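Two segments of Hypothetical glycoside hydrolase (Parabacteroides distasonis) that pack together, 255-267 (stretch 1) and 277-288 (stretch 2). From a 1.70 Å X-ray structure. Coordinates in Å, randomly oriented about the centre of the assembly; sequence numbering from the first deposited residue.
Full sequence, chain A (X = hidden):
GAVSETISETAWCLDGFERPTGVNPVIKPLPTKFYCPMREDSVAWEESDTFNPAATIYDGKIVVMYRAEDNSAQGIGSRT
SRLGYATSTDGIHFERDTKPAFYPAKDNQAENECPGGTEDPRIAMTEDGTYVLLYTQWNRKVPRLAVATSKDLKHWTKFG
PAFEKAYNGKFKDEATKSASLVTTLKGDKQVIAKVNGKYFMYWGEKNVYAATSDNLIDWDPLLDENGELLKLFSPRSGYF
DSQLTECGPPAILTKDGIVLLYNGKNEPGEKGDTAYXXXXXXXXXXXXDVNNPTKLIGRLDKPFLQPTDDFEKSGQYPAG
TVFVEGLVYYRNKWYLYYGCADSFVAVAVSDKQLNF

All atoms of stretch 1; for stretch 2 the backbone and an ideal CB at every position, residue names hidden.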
# COMPACT_ATOMS: atom_id res chain seq x y z
N LYS A 255 0.74 -0.46 22.07
CA LYS A 255 1.35 0.04 23.32
C LYS A 255 2.87 0.16 23.25
O LYS A 255 3.49 0.94 24.02
CB LYS A 255 0.98 -0.88 24.49
CG LYS A 255 -0.48 -0.85 24.84
CD LYS A 255 -0.93 0.49 25.39
CE LYS A 255 -2.43 0.54 25.56
NZ LYS A 255 -2.91 1.89 25.98
N ASP A 256 3.49 -0.63 22.37
CA ASP A 256 4.95 -0.65 22.22
C ASP A 256 5.50 0.28 21.16
O ASP A 256 6.72 0.34 20.98
CB ASP A 256 5.40 -2.08 21.95
CG ASP A 256 5.07 -2.99 23.11
OD1 ASP A 256 5.48 -2.64 24.23
OD2 ASP A 256 4.34 -3.99 22.94
N GLY A 257 4.61 1.01 20.47
CA GLY A 257 5.00 1.94 19.42
C GLY A 257 4.13 1.80 18.19
O GLY A 257 3.24 0.91 18.13
N ILE A 258 4.39 2.64 17.20
CA ILE A 258 3.66 2.60 15.94
C ILE A 258 4.44 1.69 14.99
O ILE A 258 5.59 1.96 14.68
CB ILE A 258 3.44 3.99 15.34
CG1 ILE A 258 2.66 4.89 16.30
CG2 ILE A 258 2.71 3.88 13.99
CD1 ILE A 258 2.74 6.38 15.99
N VAL A 259 3.81 0.60 14.59
CA VAL A 259 4.44 -0.39 13.73
C VAL A 259 4.16 -0.04 12.27
O VAL A 259 3.01 0.10 11.88
CB VAL A 259 3.92 -1.81 14.03
CG1 VAL A 259 4.61 -2.83 13.13
CG2 VAL A 259 4.15 -2.16 15.52
N LEU A 260 5.23 0.08 11.48
CA LEU A 260 5.12 0.35 10.05
C LEU A 260 5.72 -0.79 9.26
O LEU A 260 6.92 -1.04 9.35
CB LEU A 260 5.82 1.66 9.69
CG LEU A 260 5.90 2.04 8.21
CD1 LEU A 260 4.47 2.36 7.67
CD2 LEU A 260 6.92 3.22 7.94
N LEU A 261 4.89 -1.50 8.50
CA LEU A 261 5.37 -2.46 7.53
C LEU A 261 5.73 -1.70 6.25
O LEU A 261 4.99 -0.83 5.79
CB LEU A 261 4.30 -3.53 7.23
CG LEU A 261 4.20 -4.73 8.17
CD1 LEU A 261 3.92 -4.34 9.63
CD2 LEU A 261 3.14 -5.75 7.72
N TYR A 262 6.89 -2.02 5.69
CA TYR A 262 7.37 -1.33 4.50
C TYR A 262 8.15 -2.29 3.61
O TYR A 262 8.45 -3.42 4.01
CB TYR A 262 8.18 -0.09 4.90
CG TYR A 262 9.55 -0.36 5.47
CD1 TYR A 262 9.73 -0.60 6.83
CD2 TYR A 262 10.68 -0.38 4.65
CE1 TYR A 262 10.97 -0.85 7.35
CE2 TYR A 262 11.94 -0.62 5.17
CZ TYR A 262 12.08 -0.86 6.52
OH TYR A 262 13.31 -1.10 7.06
N ASN A 263 8.44 -1.83 2.41
CA ASN A 263 9.06 -2.59 1.35
C ASN A 263 10.44 -2.04 1.03
O ASN A 263 10.58 -0.87 0.69
CB ASN A 263 8.15 -2.51 0.14
CG ASN A 263 6.78 -3.12 0.43
OD1 ASN A 263 6.68 -4.33 0.61
ND2 ASN A 263 5.73 -2.27 0.53
N GLY A 264 11.44 -2.89 1.18
CA GLY A 264 12.83 -2.52 0.93
C GLY A 264 13.30 -3.05 -0.39
O GLY A 264 13.13 -4.23 -0.66
N LYS A 265 13.91 -2.20 -1.22
CA LYS A 265 14.53 -2.67 -2.44
C LYS A 265 16.04 -2.82 -2.20
O LYS A 265 16.68 -1.89 -1.71
CB LYS A 265 14.29 -1.71 -3.59
CG LYS A 265 14.93 -2.20 -4.91
CD LYS A 265 14.60 -1.30 -6.10
CE LYS A 265 15.39 -1.68 -7.33
NZ LYS A 265 15.05 -0.78 -8.52
N ASN A 266 16.58 -3.98 -2.57
CA ASN A 266 18.00 -4.31 -2.34
C ASN A 266 18.92 -3.75 -3.42
O ASN A 266 18.78 -4.04 -4.60
CB ASN A 266 18.15 -5.83 -2.21
CG ASN A 266 19.44 -6.27 -1.53
OD1 ASN A 266 20.02 -5.54 -0.72
ND2 ASN A 266 19.87 -7.49 -1.84
N GLU A 267 19.87 -2.94 -3.01
CA GLU A 267 20.90 -2.47 -3.93
C GLU A 267 21.72 -3.68 -4.40
O GLU A 267 22.08 -4.54 -3.59
CB GLU A 267 21.80 -1.45 -3.21
CG GLU A 267 22.79 -0.72 -4.10
CD GLU A 267 22.16 0.14 -5.18
OE1 GLU A 267 21.11 0.75 -4.95
OE2 GLU A 267 22.73 0.25 -6.27
N UNK A 277 18.36 -11.41 -3.15
CA UNK A 277 18.63 -11.12 -4.55
C UNK A 277 18.73 -9.62 -4.87
O UNK A 277 18.00 -8.80 -4.31
CB UNK A 277 17.53 -11.75 -5.41
N UNK A 278 19.66 -9.28 -5.75
CA UNK A 278 19.82 -7.92 -6.24
C UNK A 278 18.50 -7.39 -6.78
O UNK A 278 17.81 -8.11 -7.48
CB UNK A 278 20.90 -7.86 -7.32
N UNK A 279 18.18 -6.14 -6.43
CA UNK A 279 17.00 -5.41 -6.89
C UNK A 279 15.66 -5.95 -6.40
O UNK A 279 14.61 -5.44 -6.76
CB UNK A 279 16.99 -5.40 -8.42
N UNK A 280 15.67 -6.98 -5.55
CA UNK A 280 14.40 -7.55 -5.08
C UNK A 280 13.80 -6.67 -4.00
O UNK A 280 14.53 -5.96 -3.29
CB UNK A 280 14.60 -8.97 -4.55
N UNK A 281 12.48 -6.73 -3.87
CA UNK A 281 11.77 -6.07 -2.77
C UNK A 281 11.40 -7.10 -1.71
O UNK A 281 10.60 -8.03 -1.99
CB UNK A 281 10.52 -5.35 -3.28
N UNK A 282 11.95 -6.94 -0.51
CA UNK A 282 11.66 -7.78 0.64
C UNK A 282 11.08 -6.87 1.70
O UNK A 282 11.48 -5.72 1.79
CB UNK A 282 12.90 -8.52 1.14
N UNK A 283 10.17 -7.39 2.52
CA UNK A 283 9.43 -6.54 3.43
C UNK A 283 10.08 -6.43 4.80
O UNK A 283 10.48 -7.42 5.37
CB UNK A 283 8.00 -7.07 3.58
N UNK A 284 10.12 -5.21 5.33
CA UNK A 284 10.67 -4.91 6.65
C UNK A 284 9.64 -4.26 7.57
O UNK A 284 8.48 -4.08 7.20
CB UNK A 284 11.89 -4.00 6.51
N UNK A 285 10.06 -3.94 8.78
CA UNK A 285 9.21 -3.22 9.73
C UNK A 285 10.00 -2.22 10.52
O UNK A 285 11.15 -2.44 10.86
CB UNK A 285 8.51 -4.19 10.68
N UNK A 286 9.37 -1.08 10.78
CA UNK A 286 9.91 -0.06 11.65
C UNK A 286 8.95 0.20 12.80
O UNK A 286 7.76 -0.10 12.69
CB UNK A 286 10.18 1.23 10.87
N UNK A 287 9.47 0.79 13.87
CA UNK A 287 8.72 1.11 15.07
C UNK A 287 8.99 2.55 15.43
O UNK A 287 10.15 2.97 15.52
CB UNK A 287 9.08 0.18 16.23
N UNK A 288 7.92 3.33 15.62
CA UNK A 288 8.05 4.72 16.04
C UNK A 288 7.42 4.94 17.41
O UNK A 288 6.52 4.20 17.83
CB UNK A 288 7.41 5.65 15.01

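The two segments run antiparallel, and from 281 to 288 the second pairs with the strand Gly257 to Lys265, so side chains there alternate between two faces of the sheet.

Position 277 points its CB away from stretch 1, into space that stretch 1 leaves open, and phi is -60°, a value proline accepts. Pro277 opens a type II turn; its O takes a weak bond from Asn266 ND2 (3.4 Å). Position 278, also pointing away, suits many small or polar residues and is Ala278.

Position 279 has phi/psi of 68/3, left-handed, which favours glycine, asparagine or aspartate. It is Asn279, whose N donates to Asn266 O (2.8 Å).

Position 280 closes the turn with CB pointing away; a short polar side chain could return to the turn's carbonyl. Ser280 does so, OG donating to Pro277 O at 2.8 Å, while its O receives Asn266 N (2.9 Å).

At 281, CB shares a face with the extended Lys265 chain, whose methylenes offer a flat apolar surface: an aromatic or long aliphatic would fit. Tyr281 lays its ring against it, Lys265 CB standing 4.1 Å from the ring centroid almost on the normal. A water joins Tyr281 OH (2.7 Å) to Lys265 NZ (2.8 Å).

Position 282 lies across from Gly264, which offers no side chain, so size is loosely set; it is Cys282, its backbone bonded both ways to Gly264. At 283, the ideal CB is 3.7 Å from Tyr262 O and 4.2 Å from Asn263 OD1; a small residue suits, and Ala283 is found.

Position 284 is the strictest: an ideal CB would come 3.1 Å from Tyr262 CZ, a tight approach. Glycine is the natural reading, and Gly284 places its CA over one face of the tyrosine ring.

Position 285 sees Leu261 and Val259, inviting a long chain with apolar methylenes. Gln285 is deposited, its CD 3.5 Å from Leu261 CD1; a water accepts from its N (3.1 Å) and donates to Tyr262 OH (2.9 Å).

At 286 the ideal CB is 4.2 Å from Tyr262 CE1, so a small apolar group suits. Ala286 fits, its N and O bonding Leu260.

Position 287 faces Val259, beside side-chain-free Gly257: a branched aliphatic suits. Leu287 brings CD1 to 3.7 Å from Val259 CG2.

Position 288 joins Ile258 and Leu260 on one face, welcoming a large apolar chain. Phe288 presents its ring edge to Leu260, CE2 to CD2 4.1 Å.

Stretch 2, residues 277-288: PANSYCAGQALF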
# COMPACT_ATOMS: atom_id res chain seq x y z
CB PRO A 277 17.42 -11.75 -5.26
CG PRO A 277 17.02 -12.87 -4.34
CD PRO A 277 17.20 -12.30 -2.97
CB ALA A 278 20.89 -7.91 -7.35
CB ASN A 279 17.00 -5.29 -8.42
CG ASN A 279 18.12 -4.42 -8.94
OD1 ASN A 279 18.36 -3.33 -8.41
ND2 ASN A 279 18.83 -4.90 -10.00
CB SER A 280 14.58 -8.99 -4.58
OG SER A 280 15.33 -9.06 -3.37
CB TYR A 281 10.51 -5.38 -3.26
CG TYR A 281 10.64 -4.12 -4.11
CD1 TYR A 281 11.19 -4.16 -5.39
CD2 TYR A 281 10.10 -2.92 -3.68
CE1 TYR A 281 11.26 -3.02 -6.19
CE2 TYR A 281 10.16 -1.78 -4.46
CZ TYR A 281 10.71 -1.83 -5.72
OH TYR A 281 10.74 -0.70 -6.49
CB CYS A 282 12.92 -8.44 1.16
SG CYS A 282 13.81 -9.44 -0.07
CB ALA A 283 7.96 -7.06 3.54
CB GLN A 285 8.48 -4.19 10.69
CG GLN A 285 7.60 -5.19 9.94
CD GLN A 285 6.75 -6.04 10.83
OE1 GLN A 285 6.45 -5.68 11.98
NE2 GLN A 285 6.30 -7.18 10.29
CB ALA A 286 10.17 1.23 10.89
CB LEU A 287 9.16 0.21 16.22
CG LEU A 287 8.35 0.27 17.50
CD1 LEU A 287 6.95 -0.34 17.20
CD2 LEU A 287 9.07 -0.45 18.65
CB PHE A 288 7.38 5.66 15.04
CG PHE A 288 8.05 5.68 13.69
CD1 PHE A 288 9.07 6.56 13.44
CD2 PHE A 288 7.67 4.80 12.68
CE1 PHE A 288 9.71 6.57 12.21
CE2 PHE A 288 8.31 4.82 11.44
CZ PHE A 288 9.33 5.70 11.22
O HOH W 1 13.09 -3.53 8.54
O HOH W 2 12.28 -0.46 -8.71
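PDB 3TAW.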